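Local atomic coordinates of GCN5-related N-acetyltransferase (Brucella melitensis biovar Abortus, PDB entry 4J3G), a protein that probably catalyses transfer of an acetyl group from acetyl-CoA to an amine, perhaps the N-terminal alanine of a ribosomal protein, as a GNAT-family N-acetyltransferase. Residues L24-A29 / G120-A125; A39-A44 / T55-E60; A149-H154 / F159-T164. All coordinates share one frame; numbering follows the deposited sequence. Where two conformers were deposited one is given.

Contact 1 of 3, residues L24-A29 / G120-A125. With SO4 (sulfate ion), chain E.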
ATOM      1  N   LEU A  24     -15.900 -28.116   7.061  1.00 36.90           N
ATOM      2  CA  LEU A  24     -14.577 -27.530   7.347  1.00 36.38           C
ATOM      3  C   LEU A  24     -14.426 -27.217   8.835  1.00 36.60           C
ATOM      4  O   LEU A  24     -15.393 -26.836   9.507  1.00 40.72           O
ATOM      5  CB  LEU A  24     -14.364 -26.243   6.547  1.00 34.60           C
ATOM      6  CG  LEU A  24     -14.478 -26.301   5.027  1.00 34.17           C
ATOM      7  CD1 LEU A  24     -14.459 -24.903   4.418  1.00 33.74           C
ATOM      8  CD2 LEU A  24     -13.333 -27.124   4.466  1.00 35.15           C
ATOM      9  N   LEU A  25     -13.216 -27.401   9.342  1.00 35.57           N
ATOM     10  CA  LEU A  25     -12.823 -26.891  10.663  1.00 35.14           C
ATOM     11  C   LEU A  25     -11.937 -25.686  10.433  1.00 32.11           C
ATOM     12  O   LEU A  25     -10.930 -25.806   9.762  1.00 29.03           O
ATOM     13  CB  LEU A  25     -12.011 -27.949  11.398  1.00 37.47           C
ATOM     14  CG  LEU A  25     -11.115 -27.509  12.563  1.00 38.50           C
ATOM     15  CD1 LEU A  25     -11.972 -27.087  13.743  1.00 39.53           C
ATOM     16  CD2 LEU A  25     -10.155 -28.638  12.956  1.00 39.03           C
ATOM     17  N   ILE A  26     -12.311 -24.536  10.984  1.00 30.29           N
ATOM     18  CA  ILE A  26     -11.472 -23.327  10.938  1.00 28.05           C
ATOM     19  C   ILE A  26     -10.814 -23.160  12.298  1.00 28.06           C
ATOM     20  O   ILE A  26     -11.494 -23.197  13.322  1.00 28.12           O
ATOM     21  CB  ILE A  26     -12.300 -22.064  10.624  1.00 27.79           C
ATOM     22  CG1 ILE A  26     -13.186 -22.297   9.408  1.00 28.74           C
ATOM     23  CG2 ILE A  26     -11.389 -20.854  10.417  1.00 27.61           C
ATOM     24  CD1 ILE A  26     -12.429 -22.548   8.118  1.00 27.61           C
ATOM     25  N   ARG A  27      -9.491 -22.996  12.310  1.00 26.32           N
ATOM     26  CA  ARG A  27      -8.734 -22.808  13.541  1.00 26.16           C
ATOM     27  C   ARG A  27      -7.480 -22.024  13.248  1.00 25.08           C
ATOM     28  O   ARG A  27      -7.134 -21.780  12.076  1.00 21.74           O
ATOM     29  CB  ARG A  27      -8.336 -24.183  14.147  1.00 29.22           C
ATOM     30  CG  ARG A  27      -7.427 -25.005  13.246  1.00 29.47           C
ATOM     31  CD  ARG A  27      -6.922 -26.296  13.883  1.00 31.44           C
ATOM     32  NE  ARG A  27      -6.211 -27.133  12.907  1.00 32.17           N
ATOM     33  CZ  ARG A  27      -4.947 -26.942  12.501  1.00 31.69           C
ATOM     34  NH1 ARG A  27      -4.223 -25.933  12.955  1.00 31.47           N
ATOM     35  NH2 ARG A  27      -4.413 -27.762  11.604  1.00 32.82           N
ATOM     36  N   HIS A  28      -6.782 -21.621  14.298  1.00 24.81           N
ATOM     37  CA  HIS A  28      -5.548 -20.886  14.127  1.00 25.25           C
ATOM     38  C   HIS A  28      -4.422 -21.795  13.692  1.00 25.56           C
ATOM     39  O   HIS A  28      -4.355 -22.944  14.126  1.00 23.90           O
ATOM     40  CB  HIS A  28      -5.141 -20.185  15.401  1.00 26.82           C
ATOM     41  CG  HIS A  28      -6.048 -19.064  15.773  1.00 30.13           C
ATOM     42  ND1 HIS A  28      -5.776 -17.754  15.453  1.00 30.63           N
ATOM     43  CD2 HIS A  28      -7.242 -19.057  16.407  1.00 33.18           C
ATOM     44  CE1 HIS A  28      -6.759 -16.984  15.882  1.00 32.24           C
ATOM     45  NE2 HIS A  28      -7.665 -17.749  16.460  1.00 33.58           N
ATOM     46  N   ALA A  29      -3.533 -21.262  12.851  1.00 24.63           N
ATOM     47  CA  ALA A  29      -2.391 -22.017  12.338  1.00 25.57           C
ATOM     48  C   ALA A  29      -1.370 -22.268  13.433  1.00 26.96           C
ATOM     49  O   ALA A  29      -1.104 -21.398  14.257  1.00 28.62           O
ATOM     50  CB  ALA A  29      -1.710 -21.254  11.198  1.00 24.50           C
ATOM     51  N   GLY A 120     -12.884 -20.595   0.556  1.00 20.48           N
ATOM     52  CA  GLY A 120     -12.484 -19.186   0.632  1.00 19.39           C
ATOM     53  C   GLY A 120     -13.532 -18.334   1.358  1.00 20.09           C
ATOM     54  O   GLY A 120     -13.210 -17.471   2.148  1.00 18.43           O
ATOM     55  N   ARG A 121     -14.798 -18.579   1.059  1.00 21.72           N
ATOM     56  CA  ARG A 121     -15.868 -17.809   1.661  1.00 22.60           C
ATOM     57  C   ARG A 121     -15.957 -18.081   3.175  1.00 21.64           C
ATOM     58  O   ARG A 121     -16.066 -17.144   3.961  1.00 21.90           O
ATOM     59  CB  ARG A 121     -17.201 -18.117   0.977  1.00 26.20           C
ATOM     60  CG  ARG A 121     -18.272 -17.074   1.283  1.00 29.53           C
ATOM     61  CD  ARG A 121     -19.584 -17.277   0.505  1.00 33.00           C
ATOM     62  NE  ARG A 121     -20.671 -16.573   1.185  1.00 35.87           N
ATOM     63  CZ  ARG A 121     -21.779 -16.111   0.614  1.00 43.34           C
ATOM     64  NH1 ARG A 121     -22.009 -16.271  -0.709  1.00 46.66           N
ATOM     65  NH2 ARG A 121     -22.678 -15.492   1.383  1.00 42.34           N
ATOM     66  N   THR A 122     -15.773 -19.328   3.584  1.00 21.66           N
ATOM     67  CA  THR A 122     -15.799 -19.698   5.015  1.00 21.60           C
ATOM     68  C   THR A 122     -14.599 -19.070   5.791  1.00 20.92           C
ATOM     69  O   THR A 122     -14.728 -18.597   6.930  1.00 21.21           O
ATOM     70  CB  THR A 122     -15.717 -21.234   5.184  1.00 23.28           C
ATOM     71  OG1 THR A 122     -16.818 -21.873   4.489  1.00 24.39           O
ATOM     72  CG2 THR A 122     -15.765 -21.642   6.645  1.00 23.20           C
ATOM     73  N   LEU A 123     -13.417 -19.150   5.193  1.00 19.55           N
ATOM     74  CA  LEU A 123     -12.267 -18.480   5.741  1.00 17.95           C
ATOM     75  C   LEU A 123     -12.465 -16.960   5.889  1.00 18.01           C
ATOM     76  O   LEU A 123     -12.101 -16.392   6.930  1.00 17.72           O
ATOM     77  CB  LEU A 123     -11.041 -18.746   4.891  1.00 17.78           C
ATOM     78  CG  LEU A 123     -10.423 -20.122   5.083  1.00 17.61           C
ATOM     79  CD1 LEU A 123      -9.488 -20.416   3.928  1.00 17.63           C
ATOM     80  CD2 LEU A 123      -9.719 -20.215   6.426  1.00 17.77           C
ATOM     81  N   LEU A 124     -12.977 -16.301   4.841  1.00 16.96           N
ATOM     82  CA  LEU A 124     -13.176 -14.855   4.871  1.00 16.93           C
ATOM     83  C   LEU A 124     -14.124 -14.514   5.997  1.00 17.69           C
ATOM     84  O   LEU A 124     -13.873 -13.593   6.813  1.00 16.10           O
ATOM     85  CB  LEU A 124     -13.759 -14.374   3.530  1.00 18.35           C
ATOM     86  CG  LEU A 124     -13.966 -12.887   3.361  1.00 19.22           C
ATOM     87  CD1 LEU A 124     -12.682 -12.141   3.668  1.00 18.73           C
ATOM     88  CD2 LEU A 124     -14.467 -12.556   1.947  1.00 19.63           C
ATOM     89  N   ALA A 125     -15.224 -15.274   6.082  1.00 18.50           N
ATOM     90  CA  ALA A 125     -16.197 -14.983   7.105  1.00 19.71           C
ATOM     91  C   ALA A 125     -15.588 -15.047   8.496  1.00 20.36           C
ATOM     92  O   ALA A 125     -15.893 -14.210   9.339  1.00 20.12           O
ATOM     93  CB  ALA A 125     -17.409 -15.900   7.001  1.00 20.68           C
TER
HETATM   94  S   SO4 E 201     -12.867 -20.588  -3.695  1.00 23.88           S
HETATM   95  O1  SO4 E 201     -14.135 -20.383  -4.464  1.00 28.29           O
HETATM   96  O2  SO4 E 201     -13.209 -21.033  -2.304  1.00 24.61           O
HETATM   97  O3  SO4 E 201     -12.179 -21.727  -4.362  1.00 23.05           O
HETATM   98  O4  SO4 E 201     -12.049 -19.344  -3.721  1.00 23.88           O

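Contact 2 of 3, residues A39-A44 / T55-E60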
ATOM      1  N   ALA A  39       3.032 -25.115   0.792  1.00 17.89           N
ATOM      2  CA  ALA A  39       2.583 -25.746  -0.448  1.00 18.82           C
ATOM      3  C   ALA A  39       1.520 -24.884  -1.126  1.00 17.78           C
ATOM      4  O   ALA A  39       1.548 -24.667  -2.327  1.00 18.05           O
ATOM      5  CB  ALA A  39       2.038 -27.148  -0.175  1.00 20.58           C
ATOM      6  N   ILE A  40       0.619 -24.347  -0.320  1.00 18.14           N
ATOM      7  CA  ILE A  40      -0.482 -23.530  -0.835  1.00 18.39           C
ATOM      8  C   ILE A  40       0.072 -22.205  -1.348  1.00 17.15           C
ATOM      9  O   ILE A  40      -0.250 -21.764  -2.433  1.00 17.12           O
ATOM     10  CB  ILE A  40      -1.556 -23.326   0.254  1.00 18.64           C
ATOM     11  CG1 ILE A  40      -2.215 -24.677   0.558  1.00 20.98           C
ATOM     12  CG2 ILE A  40      -2.624 -22.284  -0.161  1.00 18.73           C
ATOM     13  CD1 ILE A  40      -2.905 -24.699   1.912  1.00 21.46           C
ATOM     14  N   TYR A  41       0.941 -21.596  -0.570  1.00 17.42           N
ATOM     15  CA  TYR A  41       1.548 -20.353  -0.986  1.00 15.81           C
ATOM     16  C   TYR A  41       2.369 -20.494  -2.283  1.00 15.47           C
ATOM     17  O   TYR A  41       2.153 -19.748  -3.251  1.00 14.68           O
ATOM     18  CB  TYR A  41       2.412 -19.829   0.094  1.00 16.40           C
ATOM     19  CG  TYR A  41       3.126 -18.545  -0.270  1.00 16.52           C
ATOM     20  CD1 TYR A  41       2.516 -17.326  -0.110  1.00 17.36           C
ATOM     21  CD2 TYR A  41       4.403 -18.569  -0.805  1.00 16.15           C
ATOM     22  CE1 TYR A  41       3.181 -16.136  -0.448  1.00 17.49           C
ATOM     23  CE2 TYR A  41       5.073 -17.389  -1.137  1.00 16.19           C
ATOM     24  CZ  TYR A  41       4.447 -16.180  -0.948  1.00 17.95           C
ATOM     25  OH  TYR A  41       5.083 -15.021  -1.366  1.00 19.23           O
ATOM     26  N   ASN A  42       3.284 -21.471  -2.352  1.00 14.28           N
ATOM     27  CA  ASN A  42       4.033 -21.663  -3.602  1.00 14.83           C
ATOM     28  C   ASN A  42       3.169 -22.042  -4.832  1.00 15.38           C
ATOM     29  O   ASN A  42       3.491 -21.653  -5.959  1.00 14.55           O
ATOM     30  CB  ASN A  42       5.156 -22.693  -3.416  1.00 15.00           C
ATOM     31  CG  ASN A  42       6.413 -22.118  -2.759  1.00 14.98           C
ATOM     32  OD1 ASN A  42       6.708 -20.911  -2.815  1.00 14.45           O
ATOM     33  ND2 ASN A  42       7.202 -23.010  -2.195  1.00 15.40           N
ATOM     34  N   ASP A  43       2.092 -22.786  -4.597  1.00 16.73           N
ATOM     35  CA  ASP A  43       1.115 -23.098  -5.634  1.00 19.86           C
ATOM     36  C   ASP A  43       0.530 -21.800  -6.186  1.00 18.91           C
ATOM     37  O   ASP A  43       0.530 -21.615  -7.388  1.00 18.94           O
ATOM     38  CB  ASP A  43      -0.003 -23.974  -5.075  1.00 22.87           C
ATOM     39  CG  ASP A  43      -0.752 -24.782  -6.166  1.00 27.97           C
ATOM     40  OD1 ASP A  43      -0.899 -24.349  -7.335  1.00 32.58           O
ATOM     41  OD2 ASP A  43      -1.172 -25.906  -5.830  1.00 36.34           O
ATOM     42  N   ALA A  44       0.096 -20.911  -5.288  1.00 18.22           N
ATOM     43  CA  ALA A  44      -0.431 -19.571  -5.708  1.00 17.93           C
ATOM     44  C   ALA A  44       0.621 -18.753  -6.471  1.00 17.83           C
ATOM     45  O   ALA A  44       0.306 -18.098  -7.498  1.00 18.56           O
ATOM     46  CB  ALA A  44      -0.950 -18.796  -4.532  1.00 18.96           C
ATOM     47  N   THR A  55       8.493 -15.582  -7.087  1.00 19.69           N
ATOM     48  CA  THR A  55       9.621 -16.286  -6.512  1.00 19.56           C
ATOM     49  C   THR A  55       9.153 -17.305  -5.502  1.00 18.49           C
ATOM     50  O   THR A  55       8.487 -16.967  -4.542  1.00 19.12           O
ATOM     51  CB  THR A  55      10.574 -15.307  -5.828  1.00 20.68           C
ATOM     52  OG1 THR A  55      11.058 -14.381  -6.796  1.00 21.41           O
ATOM     53  CG2 THR A  55      11.779 -16.051  -5.216  1.00 21.43           C
ATOM     54  N   LEU A  56       9.514 -18.574  -5.708  1.00 17.57           N
ATOM     55  CA  LEU A  56       9.182 -19.628  -4.728  1.00 16.61           C
ATOM     56  C   LEU A  56       9.972 -19.425  -3.443  1.00 16.49           C
ATOM     57  O   LEU A  56      11.136 -18.988  -3.465  1.00 16.76           O
ATOM     58  CB  LEU A  56       9.518 -21.027  -5.281  1.00 17.88           C
ATOM     59  CG  LEU A  56       8.526 -21.637  -6.272  1.00 19.90           C
ATOM     60  CD1 LEU A  56       8.427 -20.778  -7.515  1.00 19.69           C
ATOM     61  CD2 LEU A  56       8.888 -23.072  -6.611  1.00 20.44           C
ATOM     62  N   VAL A  57       9.361 -19.805  -2.331  1.00 16.01           N
ATOM     63  CA  VAL A  57      10.005 -19.693  -1.011  1.00 16.75           C
ATOM     64  C   VAL A  57      10.148 -21.064  -0.358  1.00 17.05           C
ATOM     65  O   VAL A  57       9.641 -22.084  -0.861  1.00 15.90           O
ATOM     66  CB  VAL A  57       9.267 -18.695  -0.059  1.00 16.47           C
ATOM     67  CG1 VAL A  57       9.164 -17.313  -0.686  1.00 16.46           C
ATOM     68  CG2 VAL A  57       7.895 -19.208   0.339  1.00 16.45           C
ATOM     69  N   ASP A  58      10.858 -21.081   0.767  1.00 18.73           N
ATOM     70  CA  ASP A  58      11.137 -22.301   1.505  1.00 19.26           C
ATOM     71  C   ASP A  58      10.471 -22.280   2.869  1.00 19.37           C
ATOM     72  O   ASP A  58       9.837 -21.281   3.268  1.00 17.92           O
ATOM     73  CB  ASP A  58      12.651 -22.551   1.600  1.00 20.56           C
ATOM     74  CG  ASP A  58      13.415 -21.431   2.291  1.00 22.79           C
ATOM     75  OD1 ASP A  58      12.834 -20.588   2.994  1.00 22.20           O
ATOM     76  OD2 ASP A  58      14.648 -21.426   2.187  1.00 26.92           O
ATOM     77  N   LEU A  59      10.564 -23.409   3.564  1.00 20.53           N
ATOM     78  CA  LEU A  59       9.868 -23.583   4.807  1.00 22.17           C
ATOM     79  C   LEU A  59      10.260 -22.488   5.811  1.00 23.13           C
ATOM     80  O   LEU A  59       9.374 -21.924   6.493  1.00 22.10           O
ATOM     81  CB  LEU A  59      10.144 -24.973   5.375  1.00 23.28           C
ATOM     82  CG  LEU A  59       9.176 -25.413   6.463  1.00 24.56           C
ATOM     83  CD1 LEU A  59       7.761 -25.615   5.935  1.00 24.63           C
ATOM     84  CD2 LEU A  59       9.688 -26.729   7.067  1.00 25.34           C
ATOM     85  N   GLU A  60      11.553 -22.140   5.836  1.00 21.94           N
ATOM     86  CA  GLU A  60      12.070 -21.152   6.787  1.00 25.75           C
ATOM     87  C   GLU A  60      11.416 -19.793   6.558  1.00 23.17           C
ATOM     88  O   GLU A  60      11.130 -19.091   7.507  1.00 23.03           O
ATOM     89  CB  GLU A  60      13.610 -21.044   6.690  1.00 28.95           C
ATOM     90  CG  GLU A  60      14.280 -19.961   7.558  1.00 33.70           C
ATOM     91  CD  GLU A  60      13.933 -20.025   9.065  1.00 38.94           C
ATOM     92  OE1 GLU A  60      13.736 -21.134   9.618  1.00 41.95           O
ATOM     93  OE2 GLU A  60      13.868 -18.943   9.710  1.00 44.85           O
TER
HETATM   94  O   HOH W   1       7.411 -15.011  -3.016  1.00 25.27           O

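Contact 3 of 3, residues A149-H154 / F159-T164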
ATOM      1  N   ALA A 149     -14.830 -13.974  -9.746  1.00 16.89           N
ATOM      2  CA  ALA A 149     -15.174 -14.886  -8.655  1.00 16.66           C
ATOM      3  C   ALA A 149     -14.719 -14.385  -7.322  1.00 16.22           C
ATOM      4  O   ALA A 149     -15.494 -14.348  -6.370  1.00 15.59           O
ATOM      5  CB  ALA A 149     -14.619 -16.257  -8.910  1.00 17.36           C
ATOM      6  N   SER A 150     -13.471 -13.942  -7.237  1.00 15.51           N
ATOM      7  CA  SER A 150     -13.002 -13.416  -5.974  1.00 15.56           C
ATOM      8  C   SER A 150     -13.761 -12.140  -5.575  1.00 15.08           C
ATOM      9  O   SER A 150     -14.089 -11.941  -4.408  1.00 14.96           O
ATOM     10  CB  SER A 150     -11.494 -13.136  -5.996  1.00 15.18           C
ATOM     11  OG  SER A 150     -11.086 -12.704  -4.701  1.00 14.95           O
ATOM     12  N   ILE A 151     -14.040 -11.285  -6.544  1.00 14.35           N
ATOM     13  CA  ILE A 151     -14.757 -10.035  -6.266  1.00 13.59           C
ATOM     14  C   ILE A 151     -16.162 -10.365  -5.715  1.00 13.98           C
ATOM     15  O   ILE A 151     -16.594  -9.791  -4.693  1.00 12.89           O
ATOM     16  CB  ILE A 151     -14.815  -9.160  -7.525  1.00 13.17           C
ATOM     17  CG1 ILE A 151     -13.395  -8.638  -7.856  1.00 12.89           C
ATOM     18  CG2 ILE A 151     -15.741  -7.989  -7.346  1.00 13.99           C
ATOM     19  CD1 ILE A 151     -13.219  -8.200  -9.294  1.00 13.00           C
ATOM     20  N   ALA A 152     -16.853 -11.291  -6.373  1.00 14.81           N
ATOM     21  CA  ALA A 152     -18.219 -11.673  -5.940  1.00 15.39           C
ATOM     22  C   ALA A 152     -18.182 -12.313  -4.523  1.00 15.66           C
ATOM     23  O   ALA A 152     -19.087 -12.105  -3.703  1.00 15.82           O
ATOM     24  CB  ALA A 152     -18.824 -12.630  -6.955  1.00 16.08           C
ATOM     25  N   LEU A 153     -17.145 -13.111  -4.264  1.00 16.23           N
ATOM     26  CA  LEU A 153     -16.979 -13.746  -2.962  1.00 16.96           C
ATOM     27  C   LEU A 153     -16.858 -12.668  -1.872  1.00 16.11           C
ATOM     28  O   LEU A 153     -17.559 -12.705  -0.858  1.00 15.53           O
ATOM     29  CB  LEU A 153     -15.764 -14.711  -2.996  1.00 18.89           C
ATOM     30  CG  LEU A 153     -15.354 -15.577  -1.797  1.00 20.49           C
ATOM     31  CD1 LEU A 153     -14.545 -16.807  -2.239  1.00 22.31           C
ATOM     32  CD2 LEU A 153     -14.537 -14.765  -0.829  1.00 21.82           C
ATOM     33  N   HIS A 154     -15.953 -11.709  -2.077  1.00 15.30           N
ATOM     34  CA  HIS A 154     -15.806 -10.608  -1.132  1.00 15.56           C
ATOM     35  C   HIS A 154     -17.080  -9.781  -1.039  1.00 15.66           C
ATOM     36  O   HIS A 154     -17.503  -9.446   0.030  1.00 15.44           O
ATOM     37  CB  HIS A 154     -14.605  -9.728  -1.496  1.00 15.43           C
ATOM     38  CG  HIS A 154     -13.276 -10.349  -1.175  1.00 15.69           C
ATOM     39  ND1 HIS A 154     -12.733 -11.367  -1.921  1.00 16.28           N
ATOM     40  CD2 HIS A 154     -12.354 -10.039  -0.232  1.00 15.80           C
ATOM     41  CE1 HIS A 154     -11.554 -11.701  -1.417  1.00 16.43           C
ATOM     42  NE2 HIS A 154     -11.291 -10.895  -0.408  1.00 15.79           N
ATOM     43  N   PHE A 159     -18.084  -6.504   1.412  1.00 15.95           N
ATOM     44  CA  PHE A 159     -17.087  -5.636   0.824  1.00 14.93           C
ATOM     45  C   PHE A 159     -17.706  -4.846  -0.349  1.00 16.36           C
ATOM     46  O   PHE A 159     -18.573  -5.372  -1.047  1.00 14.27           O
ATOM     47  CB  PHE A 159     -15.908  -6.435   0.305  1.00 14.36           C
ATOM     48  CG  PHE A 159     -14.979  -6.910   1.378  1.00 13.97           C
ATOM     49  CD1 PHE A 159     -15.331  -7.963   2.226  1.00 14.27           C
ATOM     50  CD2 PHE A 159     -13.747  -6.308   1.556  1.00 13.17           C
ATOM     51  CE1 PHE A 159     -14.461  -8.378   3.249  1.00 13.72           C
ATOM     52  CE2 PHE A 159     -12.871  -6.753   2.539  1.00 12.65           C
ATOM     53  CZ  PHE A 159     -13.247  -7.767   3.402  1.00 13.17           C
ATOM     54  N   GLU A 160     -17.267  -3.592  -0.525  1.00 16.38           N
ATOM     55  CA  GLU A 160     -17.669  -2.735  -1.655  0.50 17.87           C
ATOM     56  C   GLU A 160     -16.447  -2.384  -2.472  1.00 17.27           C
ATOM     57  O   GLU A 160     -15.337  -2.308  -1.925  1.00 17.04           O
ATOM     58  CB  GLU A 160     -18.362  -1.437  -1.175  0.50 19.36           C
ATOM     59  CG  GLU A 160     -19.611  -1.662  -0.307  0.50 21.49           C
ATOM     60  CD  GLU A 160     -20.612  -0.490  -0.326  0.50 23.96           C
ATOM     61  OE1 GLU A 160     -20.210   0.697  -0.485  0.50 25.63           O
ATOM     62  OE2 GLU A 160     -21.825  -0.757  -0.185  0.50 27.36           O
ATOM     63  N   GLU A 161     -16.640  -2.140  -3.768  1.00 17.76           N
ATOM     64  CA  GLU A 161     -15.519  -1.713  -4.605  1.00 17.59           C
ATOM     65  C   GLU A 161     -15.129  -0.271  -4.331  1.00 17.24           C
ATOM     66  O   GLU A 161     -15.972   0.606  -4.181  1.00 19.15           O
ATOM     67  CB  GLU A 161     -15.820  -1.857  -6.094  1.00 19.30           C
ATOM     68  CG  GLU A 161     -16.161  -3.245  -6.507  1.00 21.18           C
ATOM     69  CD  GLU A 161     -16.132  -3.431  -8.012  1.00 24.88           C
ATOM     70  OE1 GLU A 161     -15.931  -2.417  -8.787  1.00 26.16           O
ATOM     71  OE2 GLU A 161     -16.279  -4.601  -8.404  1.00 25.21           O
ATOM     72  N   CYS A 162     -13.837  -0.029  -4.314  1.00 17.30           N
ATOM     73  CA  CYS A 162     -13.277   1.309  -4.149  1.00 17.09           C
ATOM     74  C   CYS A 162     -12.912   1.818  -5.524  1.00 17.65           C
ATOM     75  O   CYS A 162     -13.280   2.931  -5.888  1.00 20.28           O
ATOM     76  CB  CYS A 162     -12.064   1.221  -3.271  1.00 18.83           C
ATOM     77  SG  CYS A 162     -12.484   0.656  -1.604  1.00 22.82           S
ATOM     78  N   GLY A 163     -12.197   1.017  -6.296  1.00 15.20           N
ATOM     79  CA  GLY A 163     -11.674   1.450  -7.580  1.00 15.74           C
ATOM     80  C   GLY A 163     -10.506   0.624  -8.025  1.00 15.86           C
ATOM     81  O   GLY A 163     -10.053  -0.256  -7.297  1.00 17.26           O
ATOM     82  N   THR A 164     -10.033   0.882  -9.242  1.00 15.63           N
ATOM     83  CA  THR A 164      -9.010   0.037  -9.849  1.00 15.16           C
ATOM     84  C   THR A 164      -7.788   0.846 -10.233  1.00 14.88           C
ATOM     85  O   THR A 164      -7.889   1.871 -10.915  1.00 16.00           O
ATOM     86  CB  THR A 164      -9.578  -0.647 -11.108  1.00 16.76           C
ATOM     87  OG1 THR A 164     -10.715  -1.420 -10.742  1.00 17.09           O
ATOM     88  CG2 THR A 164      -8.571  -1.542 -11.750  1.00 16.87           C
TER

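Contact 1 of 3, residues L24-A29 / G120-A125
Ile26 meets Thr122 and Leu123 through its outermost methyl: CD1 lies 3.8 Å from Thr122 CG2 and 4.0 Å from Leu123 CD2, so one carbon bridges two successive side chains of the helix. CG1 of Ile26 also touches Thr122 CG2; the residue already points at the helix, and chi1 of -50° sets the CG1-CD1 branch against Thr122. Leu24, two residues earlier and also directed at the helix, brings CD1 to 3.8 Å from Thr122 OG1 and also near Thr122 CB. Thr122 thus offers its methyl to Ile26 and its hydroxyl side to Leu24; no hydrogen bond crosses, and that hydroxyl bonds instead to Gly118 O, one turn back. At the start of the helix, Gly120 N donates to sulfate O2 at 2.9 Å, with Gly116 N and Arg115 NE as further donors. Such an anion at this helix start is consistent with the pyrophosphate site for acetyl-CoA in GNAT enzymes. The contact packs helix 119-133 against strand 25-28, which pairs antiparallel with strand 76-81; Leu123 continues inward onto Val108 of strand 103-110, and Leu124 reaches helix 148-156.

Contact 2 of 3, residues A39-A44 / T55-E60
Asn42 lays its carboxamide alongside the backbone of Val57 and bonds to both polar atoms of that residue. Val57 N donates to Asn42 OD1 over 2.9 Å in a nearly straight bond (170° at the hydrogen), tilted slightly from the carbonyl plane of the amide. In return Asn42 ND2 donates to Val57 O, also at 2.9 Å and with 174° at the hydrogen, and the acceptor lies in the plane of the amide. Two bonds, one through each polar atom of the flat group, fix its rotation and tie the extended chain to the helix. OD1 also sits 3.4 Å from Leu56 CA, while Leu56 CB and CG border the same amide.

The apolar part lies beside this pair of bonds. A chi1 of 178° turns the Tyr41 ring away from its own N and brings its CD2-CE2 side against Val57, whose CG2 lies 3.7 Å from Tyr41 CE2; the two side chains cross at about a right angle. Tyr41 OH meets a water at 2.9 Å, and that water donates to Thr55 O. Asn53 also bonds to this hydroxyl, Arg62 makes a cation-pi contact with the ring, and Thr55 OG1 bonds to Glu98 of the second subunit.

Asp58 is the N-cap of helix 59-72, its OD1 accepting from Asn61 N. The paired bonds therefore fasten the lead-in to that helix onto helix 34-47, whose Ile40 and Tyr41 pack on strand 84-93.

Contact 3 of 3, residues A149-H154 / F159-T164
Aromatic packing dominates where His154 turns the edge of its imidazole into the face of Phe159. The pair is T-shaped, with centroids 5.2 Å apart and planes at 82°, and His154 CD2 stands above the centre of the phenyl ring. The two CB atoms are also in contact.

Hydrogen bonding orients the imidazole. His154 ND1 donates to Ser150 O at 2.9 Å, with the acceptor in the ring plane; chi1 of -74° keeps the ring back over its own helix within range of that carbonyl. The same oxygen takes the helical bond from His154 N, the two donors arriving from opposite faces of the carbonyl plane. Across the contact, Phe159 N makes a weak bond to His154 O at 3.3 Å.

The remaining contact is carboxylate against methyl: Glu161 OE2 lies 3.6 Å from Ile151 CG2, the side chains crossing at about a right angle, while the charge of Glu161 pairs with Arg155.

This is the turn from helix 148-156 into strand 160-171, where Cys162 and Gly163 form a classic beta bulge opposite Phe180. His154 rests on strand 138-144, and Phe159 is hemmed in by Leu139, Lys183 of strand 174-184 and Ile128 of helix 119-133.

All three contacts belong to one GNAT domain. Contacts 1 and 3, with centres 19 Å apart, reach the same mixed sheet and touch through their helices: Leu124 CD2 lies 3.5 Å from Leu153 CD2, and Arg121 N is 3.8 Å from Leu153 CD1. Between them they engage the two outermost strands of the chain's sheet, 25-28 and 160-171. Contact 2 stands apart, its nearest atoms about 8 Å from contact 1 and about 12 Å from contact 3. The sulfate on helix 119-133, though probably from the crystallisation liquor, probably marks the cofactor's pyrophosphate site, next to contact 1 and away from contact 2; a different bound sulfate lies about 6 Å from the Tyr41 side chain.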